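Local coordinates for protein imidazolonepropionase (Unidentified, PDB 2OOF) that probably catalyses the metal-dependent hydrolysis of imidazolone-5-propanoate to N-formimidoyl-L-glutamate, the third step of histidine degradation, at residues 68-73 / 313-318; 126-131 / 163-168; 237-242 / 258-263. One frame throughout, in Å; residues are numbered along the deposited sequence.

Contact 1 of 3, residues 68-73 / 313-318; sequences LIDCHT and AVSSDI. With FE (Fe (III) ion), chain B.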
ATOM      1  N   LEU A  68       3.142  -6.398   8.495  1.00 18.74           N
ATOM      2  CA  LEU A  68       2.912  -6.312   7.055  1.00 19.41           C
ATOM      3  C   LEU A  68       2.516  -4.897   6.659  1.00 20.99           C
ATOM      4  O   LEU A  68       1.921  -4.156   7.452  1.00 20.09           O
ATOM      5  CB  LEU A  68       1.841  -7.318   6.627  1.00 19.02           C
ATOM      6  CG  LEU A  68       2.133  -8.759   7.080  1.00 21.63           C
ATOM      7  CD1 LEU A  68       1.190  -9.716   6.361  1.00 19.19           C
ATOM      8  CD2 LEU A  68       3.577  -9.133   6.779  1.00 16.10           C
ATOM      9  N   ILE A  69       2.836  -4.533   5.423  1.00 20.40           N
ATOM     10  CA  ILE A  69       2.576  -3.191   4.920  1.00 19.94           C
ATOM     11  C   ILE A  69       1.951  -3.238   3.535  1.00 22.09           C
ATOM     12  O   ILE A  69       2.520  -3.852   2.636  1.00 22.70           O
ATOM     13  CB  ILE A  69       3.920  -2.402   4.773  1.00 19.18           C
ATOM     14  CG1 ILE A  69       4.720  -2.469   6.076  1.00 17.86           C
ATOM     15  CG2 ILE A  69       3.649  -0.945   4.373  1.00 20.92           C
ATOM     16  CD1 ILE A  69       6.114  -1.871   5.972  1.00 14.54           C
ATOM     17  N   ASP A  70       0.791  -2.621   3.337  1.00 21.49           N
ATOM     18  CA  ASP A  70       0.265  -2.618   1.986  1.00 22.83           C
ATOM     19  C   ASP A  70       0.129  -1.154   1.548  1.00 22.39           C
ATOM     20  O   ASP A  70      -0.734  -0.385   1.986  1.00 23.22           O
ATOM     21  CB  ASP A  70      -0.985  -3.516   1.873  1.00 27.16           C
ATOM     22  CG  ASP A  70      -2.260  -2.843   2.259  1.00 30.54           C
ATOM     23  OD1 ASP A  70      -2.219  -2.046   3.215  1.00 35.27           O
ATOM     24  OD2 ASP A  70      -3.313  -3.139   1.617  1.00 28.61           O
ATOM     25  N   CYS A  71       1.107  -0.795   0.719  1.00 20.55           N
ATOM     26  CA  CYS A  71       1.363   0.538   0.193  1.00 19.54           C
ATOM     27  C   CYS A  71       0.534   1.096  -0.943  1.00 20.62           C
ATOM     28  O   CYS A  71       0.966   2.069  -1.569  1.00 20.44           O
ATOM     29  CB  CYS A  71       2.832   0.594  -0.232  1.00 20.44           C
ATOM     30  SG  CYS A  71       3.254  -0.712  -1.455  1.00 19.15           S
ATOM     31  N   HIS A  72      -0.635   0.523  -1.220  1.00 19.94           N
ATOM     32  CA  HIS A  72      -1.440   1.019  -2.327  1.00 18.52           C
ATOM     33  C   HIS A  72      -2.928   0.655  -2.221  1.00 20.78           C
ATOM     34  O   HIS A  72      -3.375  -0.333  -2.814  1.00 21.71           O
ATOM     35  CB  HIS A  72      -0.854   0.477  -3.635  1.00 18.62           C
ATOM     36  CG  HIS A  72      -1.513   1.009  -4.869  1.00 20.44           C
ATOM     37  ND1 HIS A  72      -0.817   1.689  -5.846  1.00 18.05           N
ATOM     38  CD2 HIS A  72      -2.803   0.969  -5.285  1.00 20.54           C
ATOM     39  CE1 HIS A  72      -1.648   2.045  -6.807  1.00 18.62           C
ATOM     40  NE2 HIS A  72      -2.859   1.622  -6.491  1.00 18.91           N
ATOM     41  N   THR A  73      -3.697   1.448  -1.476  1.00 18.82           N
ATOM     42  CA  THR A  73      -5.119   1.170  -1.349  1.00 16.93           C
ATOM     43  C   THR A  73      -6.002   2.394  -1.547  1.00 18.50           C
ATOM     44  O   THR A  73      -5.545   3.536  -1.449  1.00 18.86           O
ATOM     45  CB  THR A  73      -5.485   0.541   0.036  1.00 17.03           C
ATOM     46  OG1 THR A  73      -5.653   1.577   1.012  1.00 18.78           O
ATOM     47  CG2 THR A  73      -4.392  -0.420   0.508  1.00 16.43           C
ATOM     48  N   ALA A 313       7.213  -4.321  -4.882  1.00 16.59           N
ATOM     49  CA  ALA A 313       6.358  -4.400  -3.723  1.00 17.30           C
ATOM     50  C   ALA A 313       5.096  -5.106  -4.200  1.00 16.17           C
ATOM     51  O   ALA A 313       4.855  -5.216  -5.406  1.00 16.91           O
ATOM     52  CB  ALA A 313       6.030  -2.998  -3.202  1.00 16.71           C
ATOM     53  N   VAL A 314       4.312  -5.613  -3.258  1.00 15.83           N
ATOM     54  CA  VAL A 314       3.060  -6.277  -3.591  1.00 14.19           C
ATOM     55  C   VAL A 314       1.990  -5.637  -2.713  1.00 15.95           C
ATOM     56  O   VAL A 314       2.177  -5.497  -1.505  1.00 15.59           O
ATOM     57  CB  VAL A 314       3.114  -7.790  -3.301  1.00 14.35           C
ATOM     58  CG1 VAL A 314       1.720  -8.389  -3.408  1.00 12.27           C
ATOM     59  CG2 VAL A 314       4.037  -8.473  -4.292  1.00  9.09           C
ATOM     60  N   SER A 315       0.880  -5.236  -3.320  1.00 15.08           N
ATOM     61  CA  SER A 315      -0.192  -4.604  -2.580  1.00 15.25           C
ATOM     62  C   SER A 315      -1.555  -5.042  -3.109  1.00 15.16           C
ATOM     63  O   SER A 315      -1.673  -5.517  -4.238  1.00 17.05           O
ATOM     64  CB  SER A 315      -0.055  -3.080  -2.670  1.00 13.54           C
ATOM     65  OG  SER A 315      -1.144  -2.426  -2.040  1.00 15.81           O
ATOM     66  N   SER A 316      -2.575  -4.855  -2.276  1.00 14.59           N
ATOM     67  CA  SER A 316      -3.956  -5.229  -2.578  1.00 17.28           C
ATOM     68  C   SER A 316      -4.703  -4.348  -3.581  1.00 17.20           C
ATOM     69  O   SER A 316      -5.546  -4.846  -4.314  1.00 18.47           O
ATOM     70  CB  SER A 316      -4.775  -5.273  -1.282  1.00 16.71           C
ATOM     71  OG  SER A 316      -4.866  -3.980  -0.700  1.00 19.28           O
ATOM     72  N   ASP A 317      -4.399  -3.054  -3.609  1.00 18.72           N
ATOM     73  CA  ASP A 317      -5.074  -2.113  -4.501  1.00 20.59           C
ATOM     74  C   ASP A 317      -6.580  -2.096  -4.222  1.00 21.87           C
ATOM     75  O   ASP A 317      -7.394  -1.878  -5.120  1.00 22.37           O
ATOM     76  CB  ASP A 317      -4.821  -2.459  -5.977  1.00 21.89           C
ATOM     77  CG  ASP A 317      -5.312  -1.362  -6.921  1.00 23.95           C
ATOM     78  OD1 ASP A 317      -5.307  -0.193  -6.490  1.00 24.10           O
ATOM     79  OD2 ASP A 317      -5.695  -1.651  -8.078  1.00 23.51           O
ATOM     80  N   ILE A 318      -6.940  -2.335  -2.961  1.00 21.43           N
ATOM     81  CA  ILE A 318      -8.338  -2.341  -2.557  1.00 21.01           C
ATOM     82  C   ILE A 318      -9.027  -1.123  -3.139  1.00 21.80           C
ATOM     83  O   ILE A 318      -8.622   0.006  -2.878  1.00 21.15           O
ATOM     84  CB  ILE A 318      -8.504  -2.260  -1.013  1.00 22.06           C
ATOM     85  CG1 ILE A 318      -7.842  -3.460  -0.341  1.00 20.47           C
ATOM     86  CG2 ILE A 318      -9.995  -2.210  -0.648  1.00 20.43           C
ATOM     87  CD1 ILE A 318      -7.726  -3.314   1.154  1.00 19.72           C
TER
HETATM   88 FE    FE B 500      -4.925   2.077  -7.339  1.00 36.00          FE
HETATM   89  O   HOH W   1      -5.813   1.006  -9.290  1.00 24.76           O
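H72 reaches an iron(III) ion from the first strand of an amidohydrolase TIM barrel and D317 from the loop that follows the eighth, where residues 70-73 meet the loop after strand 312-314. Their side chains run side by side and point the same way, with the imidazole and carboxylate planes 77° apart. Both have the first side-chain carbon beyond CB anti to the backbone N (chi1 -175° for H72 and -170° for D317), which carries the two groups out to the metal. NE2 of H72 binds iron at 2.3 Å and OD1 of D317 at 2.5 Å; as fellow ligands they are not hydrogen-bonded. H242 NE2 and a water complete the ligands seen.

Behind this first shell, D70 turns its carboxylate to the loop, and S316 OG donates to D70 OD2 over 2.9 Å, approaching nearly along the C-O axis. Without the D70 carboxylate, as with an alanine here, the S316 hydroxyl would probably lose its acceptor, leaving the loop before D317 less firmly tied. S315 points its hydroxyl at the H72 backbone, giving a weak bond from OG to H72 O, and OG also packs on H72 CB at 3.3 Å. Further back along the strands, C71 SG rests on A313 CB at 4.0 Å. The other carboxylate oxygen of D317, OD2, accepts a hydrogen bond of 2.9 Å from the iron-bound water.

Contact 2 of 3, residues 126-131 / 163-168; sequences RVKSLI and EALPIR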
ATOM      1  N   ARG A 126     -13.222  -2.403   6.999  1.00 20.51           N
ATOM      2  CA  ARG A 126     -12.267  -2.757   5.947  1.00 20.99           C
ATOM      3  C   ARG A 126     -10.864  -2.832   6.532  1.00 20.20           C
ATOM      4  O   ARG A 126     -10.133  -3.803   6.306  1.00 19.71           O
ATOM      5  CB  ARG A 126     -12.326  -1.735   4.808  1.00 20.86           C
ATOM      6  CG  ARG A 126     -13.689  -1.705   4.129  1.00 19.34           C
ATOM      7  CD  ARG A 126     -13.821  -0.578   3.125  1.00 21.52           C
ATOM      8  NE  ARG A 126     -15.195  -0.459   2.645  1.00 23.70           N
ATOM      9  CZ  ARG A 126     -15.737   0.657   2.169  1.00 25.20           C
ATOM     10  NH1 ARG A 126     -15.028   1.775   2.099  1.00 23.15           N
ATOM     11  NH2 ARG A 126     -16.995   0.655   1.765  1.00 27.49           N
ATOM     12  N   VAL A 127     -10.503  -1.817   7.309  1.00 18.68           N
ATOM     13  CA  VAL A 127      -9.201  -1.768   7.951  1.00 19.07           C
ATOM     14  C   VAL A 127      -9.070  -2.912   8.963  1.00 21.00           C
ATOM     15  O   VAL A 127      -7.989  -3.488   9.117  1.00 21.07           O
ATOM     16  CB  VAL A 127      -8.992  -0.423   8.697  1.00 19.20           C
ATOM     17  CG1 VAL A 127      -7.585  -0.364   9.278  1.00 18.01           C
ATOM     18  CG2 VAL A 127      -9.216   0.735   7.745  1.00 20.15           C
ATOM     19  N   LYS A 128     -10.160  -3.238   9.659  1.00 18.94           N
ATOM     20  CA  LYS A 128     -10.092  -4.304  10.644  1.00 20.71           C
ATOM     21  C   LYS A 128      -9.698  -5.634  10.011  1.00 21.89           C
ATOM     22  O   LYS A 128      -9.013  -6.441  10.642  1.00 21.58           O
ATOM     23  CB  LYS A 128     -11.413  -4.440  11.397  1.00 22.50           C
ATOM     24  CG  LYS A 128     -11.657  -3.322  12.404  1.00 28.19           C
ATOM     25  CD  LYS A 128     -12.998  -3.514  13.074  1.00 33.53           C
ATOM     26  CE  LYS A 128     -13.354  -2.329  13.928  1.00 36.28           C
ATOM     27  NZ  LYS A 128     -12.331  -2.122  14.976  1.00 42.91           N
ATOM     28  N   SER A 129     -10.110  -5.864   8.765  1.00 20.31           N
ATOM     29  CA  SER A 129      -9.738  -7.109   8.093  1.00 21.09           C
ATOM     30  C   SER A 129      -8.234  -7.150   7.843  1.00 20.87           C
ATOM     31  O   SER A 129      -7.609  -8.207   7.973  1.00 22.23           O
ATOM     32  CB  SER A 129     -10.466  -7.262   6.761  1.00 21.61           C
ATOM     33  OG  SER A 129     -11.834  -7.524   6.985  1.00 26.05           O
ATOM     34  N   LEU A 130      -7.656  -6.002   7.488  1.00 19.46           N
ATOM     35  CA  LEU A 130      -6.224  -5.946   7.221  1.00 17.90           C
ATOM     36  C   LEU A 130      -5.443  -6.138   8.519  1.00 18.67           C
ATOM     37  O   LEU A 130      -4.423  -6.836   8.553  1.00 18.31           O
ATOM     38  CB  LEU A 130      -5.849  -4.610   6.554  1.00 16.20           C
ATOM     39  CG  LEU A 130      -6.443  -4.364   5.156  1.00 15.96           C
ATOM     40  CD1 LEU A 130      -6.001  -3.023   4.626  1.00 13.36           C
ATOM     41  CD2 LEU A 130      -6.005  -5.462   4.189  1.00 16.10           C
ATOM     42  N   ILE A 131      -5.939  -5.527   9.590  1.00 19.55           N
ATOM     43  CA  ILE A 131      -5.298  -5.618  10.892  1.00 18.39           C
ATOM     44  C   ILE A 131      -5.129  -7.069  11.338  1.00 20.05           C
ATOM     45  O   ILE A 131      -4.026  -7.480  11.705  1.00 19.53           O
ATOM     46  CB  ILE A 131      -6.097  -4.813  11.955  1.00 17.66           C
ATOM     47  CG1 ILE A 131      -5.930  -3.318  11.675  1.00 16.66           C
ATOM     48  CG2 ILE A 131      -5.622  -5.151  13.363  1.00 15.34           C
ATOM     49  CD1 ILE A 131      -6.666  -2.410  12.624  1.00 18.42           C
ATOM     50  N   GLU A 163      -5.763   7.236  13.924  1.00 25.76           N
ATOM     51  CA  GLU A 163      -5.877   7.608  15.326  1.00 26.00           C
ATOM     52  C   GLU A 163      -6.796   6.655  16.071  1.00 24.29           C
ATOM     53  O   GLU A 163      -6.527   6.288  17.208  1.00 25.37           O
ATOM     54  CB  GLU A 163      -6.410   9.038  15.446  1.00 28.90           C
ATOM     55  CG  GLU A 163      -5.407  10.102  15.016  1.00 37.11           C
ATOM     56  CD  GLU A 163      -4.303  10.319  16.043  1.00 42.92           C
ATOM     57  OE1 GLU A 163      -3.769   9.323  16.584  1.00 46.50           O
ATOM     58  OE2 GLU A 163      -3.966  11.493  16.308  1.00 47.17           O
ATOM     59  N   ALA A 164      -7.868   6.239  15.413  1.00 22.73           N
ATOM     60  CA  ALA A 164      -8.851   5.359  16.028  1.00 23.15           C
ATOM     61  C   ALA A 164      -8.456   3.888  16.141  1.00 23.31           C
ATOM     62  O   ALA A 164      -8.954   3.175  17.009  1.00 24.99           O
ATOM     63  CB  ALA A 164     -10.172   5.478  15.272  1.00 21.87           C
ATOM     64  N   LEU A 165      -7.577   3.432  15.259  1.00 22.39           N
ATOM     65  CA  LEU A 165      -7.152   2.037  15.267  1.00 22.75           C
ATOM     66  C   LEU A 165      -5.636   1.905  15.419  1.00 22.14           C
ATOM     67  O   LEU A 165      -4.879   2.819  15.081  1.00 20.77           O
ATOM     68  CB  LEU A 165      -7.608   1.350  13.970  1.00 23.54           C
ATOM     69  CG  LEU A 165      -9.121   1.289  13.705  1.00 25.97           C
ATOM     70  CD1 LEU A 165      -9.393   0.892  12.269  1.00 24.35           C
ATOM     71  CD2 LEU A 165      -9.762   0.300  14.656  1.00 25.96           C
ATOM     72  N   PRO A 166      -5.179   0.759  15.946  1.00 20.00           N
ATOM     73  CA  PRO A 166      -3.756   0.485  16.153  1.00 21.11           C
ATOM     74  C   PRO A 166      -3.083   0.116  14.825  1.00 21.29           C
ATOM     75  O   PRO A 166      -2.695  -1.032  14.609  1.00 18.98           O
ATOM     76  CB  PRO A 166      -3.777  -0.677  17.143  1.00 19.28           C
ATOM     77  CG  PRO A 166      -4.964  -1.462  16.674  1.00 19.33           C
ATOM     78  CD  PRO A 166      -6.003  -0.365  16.429  1.00 19.48           C
ATOM     79  N   ILE A 167      -2.943   1.102  13.945  1.00 20.02           N
ATOM     80  CA  ILE A 167      -2.347   0.871  12.641  1.00 20.46           C
ATOM     81  C   ILE A 167      -1.787   2.196  12.141  1.00 21.43           C
ATOM     82  O   ILE A 167      -2.352   3.256  12.444  1.00 20.85           O
ATOM     83  CB  ILE A 167      -3.437   0.320  11.665  1.00 21.34           C
ATOM     84  CG1 ILE A 167      -2.796  -0.355  10.453  1.00 22.69           C
ATOM     85  CG2 ILE A 167      -4.378   1.442  11.234  1.00 18.95           C
ATOM     86  CD1 ILE A 167      -2.415   0.580   9.375  1.00 29.37           C
ATOM     87  N   ARG A 168      -0.670   2.150  11.417  1.00 19.47           N
ATOM     88  CA  ARG A 168      -0.067   3.366  10.866  1.00 20.10           C
ATOM     89  C   ARG A 168      -0.705   3.644   9.506  1.00 21.48           C
ATOM     90  O   ARG A 168      -0.923   2.725   8.715  1.00 21.75           O
ATOM     91  CB  ARG A 168       1.449   3.205  10.677  1.00 20.34           C
ATOM     92  CG  ARG A 168       2.247   3.019  11.966  1.00 23.58           C
ATOM     93  CD  ARG A 168       3.725   2.735  11.673  1.00 24.02           C
ATOM     94  NE  ARG A 168       4.435   2.244  12.849  1.00 24.97           N
ATOM     95  CZ  ARG A 168       4.846   3.002  13.861  1.00 25.88           C
ATOM     96  NH1 ARG A 168       4.631   4.310  13.852  1.00 25.98           N
ATOM     97  NH2 ARG A 168       5.458   2.441  14.897  1.00 23.69           N
TER
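With chi1 at -176°, V127 swings CG1 opposite its backbone N, and L165 has CG anti to its carbonyl carbon (chi1 -61°); with these torsions the two side chains meet obliquely, V127 CG1 lying 3.7 Å from L165 CD1. The same V127 methyl also approaches CG2 of I167 at 4.2 Å. One turn further along the helix, I131 extends its CD1 among three residues, coming within 4.1 Å of L165 CB and farther from P166 CD and I167 CB. K128 runs along the exposed margin: its chain is bent at the last torsion, and NZ ends 3.5 Å from L165 CD2, the two side chains crossing at about a right angle. L165 is touched by all three helix residues, and its two methyls are divided between V127 and K128.

L165 is the first residue after helix 148-164 to leave the helical conformation, and P166 follows as the centre of an inverse gamma turn, with a weak bond from I167 N to L165 O. This turn brings L165 and I167 to the same helix, 116-133. Apolar packing of helix 116-133 against the link from helix 148-164 into strand 168-176 is part of the outer layer of a TIM barrel.

Contact 3 of 3, residues 237-242 / 258-263; sequences LAVKGH and FGALSV. With FE (Fe (III) ion), chain B.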
ATOM      1  N   LEU A 237       6.328  17.599  -0.932  1.00 36.71           N
ATOM      2  CA  LEU A 237       5.586  16.356  -0.817  1.00 36.13           C
ATOM      3  C   LEU A 237       6.152  15.307  -1.760  1.00 34.75           C
ATOM      4  O   LEU A 237       6.479  15.609  -2.910  1.00 33.49           O
ATOM      5  CB  LEU A 237       4.111  16.591  -1.141  1.00 36.93           C
ATOM      6  CG  LEU A 237       3.348  17.549  -0.226  1.00 37.40           C
ATOM      7  CD1 LEU A 237       1.910  17.635  -0.688  1.00 37.94           C
ATOM      8  CD2 LEU A 237       3.412  17.067   1.213  1.00 37.21           C
ATOM      9  N   ALA A 238       6.268  14.079  -1.263  1.00 32.97           N
ATOM     10  CA  ALA A 238       6.783  12.971  -2.052  1.00 32.01           C
ATOM     11  C   ALA A 238       5.775  12.643  -3.149  1.00 31.71           C
ATOM     12  O   ALA A 238       4.597  12.993  -3.031  1.00 31.52           O
ATOM     13  CB  ALA A 238       7.002  11.763  -1.154  1.00 29.85           C
ATOM     14  N   VAL A 239       6.228  11.976  -4.210  1.00 32.69           N
ATOM     15  CA  VAL A 239       5.344  11.622  -5.324  1.00 33.27           C
ATOM     16  C   VAL A 239       5.406  10.151  -5.728  1.00 34.46           C
ATOM     17  O   VAL A 239       6.308   9.419  -5.326  1.00 33.45           O
ATOM     18  CB  VAL A 239       5.659  12.469  -6.584  1.00 34.60           C
ATOM     19  CG1 VAL A 239       5.507  13.951  -6.262  1.00 32.95           C
ATOM     20  CG2 VAL A 239       7.074  12.161  -7.085  1.00 32.48           C
ATOM     21  N   LYS A 240       4.441   9.739  -6.543  1.00 36.67           N
ATOM     22  CA  LYS A 240       4.346   8.368  -7.030  1.00 39.61           C
ATOM     23  C   LYS A 240       3.317   8.372  -8.158  1.00 40.73           C
ATOM     24  O   LYS A 240       2.703   9.406  -8.427  1.00 40.44           O
ATOM     25  CB  LYS A 240       3.889   7.431  -5.902  1.00 40.26           C
ATOM     26  CG  LYS A 240       2.441   7.641  -5.480  1.00 41.71           C
ATOM     27  CD  LYS A 240       1.987   6.649  -4.416  1.00 42.23           C
ATOM     28  CE  LYS A 240       2.643   6.914  -3.074  1.00 42.70           C
ATOM     29  NZ  LYS A 240       2.164   5.979  -2.023  1.00 39.11           N
ATOM     30  N   GLY A 241       3.109   7.231  -8.811  1.00 42.45           N
ATOM     31  CA  GLY A 241       2.138   7.214  -9.893  1.00 43.29           C
ATOM     32  C   GLY A 241       1.507   5.900 -10.315  1.00 44.40           C
ATOM     33  O   GLY A 241       2.070   4.822 -10.133  1.00 44.17           O
ATOM     34  N   HIS A 242       0.305   6.010 -10.876  1.00 44.69           N
ATOM     35  CA  HIS A 242      -0.438   4.864 -11.394  1.00 46.51           C
ATOM     36  C   HIS A 242      -0.009   4.786 -12.857  1.00 45.69           C
ATOM     37  O   HIS A 242      -0.467   5.595 -13.664  1.00 44.32           O
ATOM     38  CB  HIS A 242      -1.953   5.128 -11.361  1.00 49.08           C
ATOM     39  CG  HIS A 242      -2.643   4.654 -10.119  1.00 51.74           C
ATOM     40  ND1 HIS A 242      -2.422   5.211  -8.878  1.00 51.94           N
ATOM     41  CD2 HIS A 242      -3.593   3.704  -9.941  1.00 52.53           C
ATOM     42  CE1 HIS A 242      -3.209   4.627  -7.989  1.00 52.69           C
ATOM     43  NE2 HIS A 242      -3.929   3.709  -8.610  1.00 53.08           N
ATOM     44  N   PHE A 258      11.608  12.461 -11.082  1.00 52.35           N
ATOM     45  CA  PHE A 258      11.170  13.258  -9.945  1.00 51.78           C
ATOM     46  C   PHE A 258      11.507  12.610  -8.615  1.00 47.86           C
ATOM     47  O   PHE A 258      11.131  13.123  -7.561  1.00 45.86           O
ATOM     48  CB  PHE A 258       9.665  13.477 -10.014  1.00 58.84           C
ATOM     49  CG  PHE A 258       9.271  14.673 -10.819  1.00 65.57           C
ATOM     50  CD1 PHE A 258       9.157  15.929 -10.213  1.00 68.62           C
ATOM     51  CD2 PHE A 258       9.025  14.563 -12.190  1.00 68.10           C
ATOM     52  CE1 PHE A 258       8.803  17.068 -10.969  1.00 69.79           C
ATOM     53  CE2 PHE A 258       8.671  15.698 -12.954  1.00 69.14           C
ATOM     54  CZ  PHE A 258       8.560  16.945 -12.338  1.00 69.96           C
ATOM     55  N   GLY A 259      12.201  11.479  -8.667  1.00 43.60           N
ATOM     56  CA  GLY A 259      12.553  10.780  -7.447  1.00 37.76           C
ATOM     57  C   GLY A 259      11.301  10.186  -6.835  1.00 34.55           C
ATOM     58  O   GLY A 259      11.109  10.231  -5.622  1.00 32.76           O
ATOM     59  N   ALA A 260      10.446   9.628  -7.684  1.00 31.25           N
ATOM     60  CA  ALA A 260       9.208   9.023  -7.222  1.00 29.14           C
ATOM     61  C   ALA A 260       9.498   7.890  -6.256  1.00 29.35           C
ATOM     62  O   ALA A 260      10.455   7.142  -6.441  1.00 28.68           O
ATOM     63  CB  ALA A 260       8.418   8.498  -8.400  1.00 27.29           C
ATOM     64  N   LEU A 261       8.676   7.774  -5.215  1.00 29.63           N
ATOM     65  CA  LEU A 261       8.838   6.702  -4.243  1.00 28.46           C
ATOM     66  C   LEU A 261       8.614   5.380  -4.963  1.00 27.98           C
ATOM     67  O   LEU A 261       9.366   4.426  -4.777  1.00 27.79           O
ATOM     68  CB  LEU A 261       7.823   6.845  -3.102  1.00 29.33           C
ATOM     69  CG  LEU A 261       8.081   7.927  -2.049  1.00 30.68           C
ATOM     70  CD1 LEU A 261       6.910   7.988  -1.070  1.00 31.54           C
ATOM     71  CD2 LEU A 261       9.379   7.622  -1.317  1.00 29.19           C
ATOM     72  N   SER A 262       7.583   5.337  -5.805  1.00 27.63           N
ATOM     73  CA  SER A 262       7.257   4.122  -6.547  1.00 28.75           C
ATOM     74  C   SER A 262       6.313   4.373  -7.717  1.00 29.72           C
ATOM     75  O   SER A 262       5.712   5.443  -7.830  1.00 29.55           O
ATOM     76  CB  SER A 262       6.591   3.114  -5.613  1.00 28.12           C
ATOM     77  OG  SER A 262       5.304   3.576  -5.243  1.00 25.29           O
ATOM     78  N   VAL A 263       6.193   3.366  -8.576  1.00 29.08           N
ATOM     79  CA  VAL A 263       5.302   3.400  -9.735  1.00 31.24           C
ATOM     80  C   VAL A 263       4.440   2.145  -9.612  1.00 33.74           C
ATOM     81  O   VAL A 263       4.961   1.065  -9.326  1.00 32.03           O
ATOM     82  CB  VAL A 263       6.103   3.395 -11.060  1.00 29.84           C
ATOM     83  CG1 VAL A 263       6.651   4.796 -11.322  1.00 27.15           C
ATOM     84  CG2 VAL A 263       7.252   2.391 -10.983  1.00 27.98           C
TER
HETATM   85 FE    FE B 500      -4.925   2.077  -7.339  1.00 36.00          FE
HETATM   86  O   HOH W   2       9.023  11.284  -3.855  1.00 34.47           O
HETATM   87  O   HOH W   3       4.376   4.280  -2.811  1.00 27.73           O
HETATM   88  O   HOH W   1      -5.813   1.006  -9.290  1.00 24.76           O
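V239 and L261 are joined by their backbones where two neighbouring parallel strands of the TIM barrel, 238-243 and 262-265, form a beta-alpha-beta unit with helix 251-257 between them. L261 N donates to V239 O over 2.9 Å, nearly straight at 163°, and a weaker bond runs from G241 N to S262 O. G241 and V263 are bridge partners, and the CA-H of V263 faces G241 O. At the end of the intervening helix, G259 takes a positive phi in a Schellman motif; a water accepts from V239 N and donates to G259 O, tying the turn back to strand 238-243.

Apolar contacts flank these bonds. With CG1 anti to the carbonyl carbon (chi1 -58°), V239 sets CG2 between its backbone N and the carbonyl carbon, and this methyl touches A260 CB and F258 CB, each at 4.1 Å. The F258 ring itself leads away from strand 238-243 and meets Y229 edge-to-face. L261 sends CD1 to A238 CB at 3.8 Å.

Polar side-chain contacts are both direct and water-mediated. K240 packs its CB against S262 O, then bends at chi3 (70°), and its NZ forms a salt bridge with E139 of strand 135-141. NZ also donates to a water that lies 2.7 Å from S262 OG, so the water bridges K240 NZ and S262 OG.

Metal binding comes at the end of 237-242, where H242 turns away from 258-263. H242 NE2 binds the iron(III) ion at 2.3 Å, and the iron-bound water lies at the edge of the imidazole, in its plane.

How the contacts relate
All three contacts belong to one TIM barrel, and the iron joins two of them. H72 and D317 of contact 1 and H242 of contact 3 bind the same ion with one shared water, although the centres of these contacts are about 15 Å apart; H72 NE2 and H242 NE2 come within 3.2 Å at the metal. Contact 2 lies in the outer layer, its centre about 14 Å from that of contact 1, and touches it through L130, whose CD1 packs on I318 CD1 at 3.9 Å. Contacts 2 and 3 lie on opposite sides of the chain's centre, nearest atoms about 12 Å apart. Along the chain, both are nested within the loop that contact 1 closes.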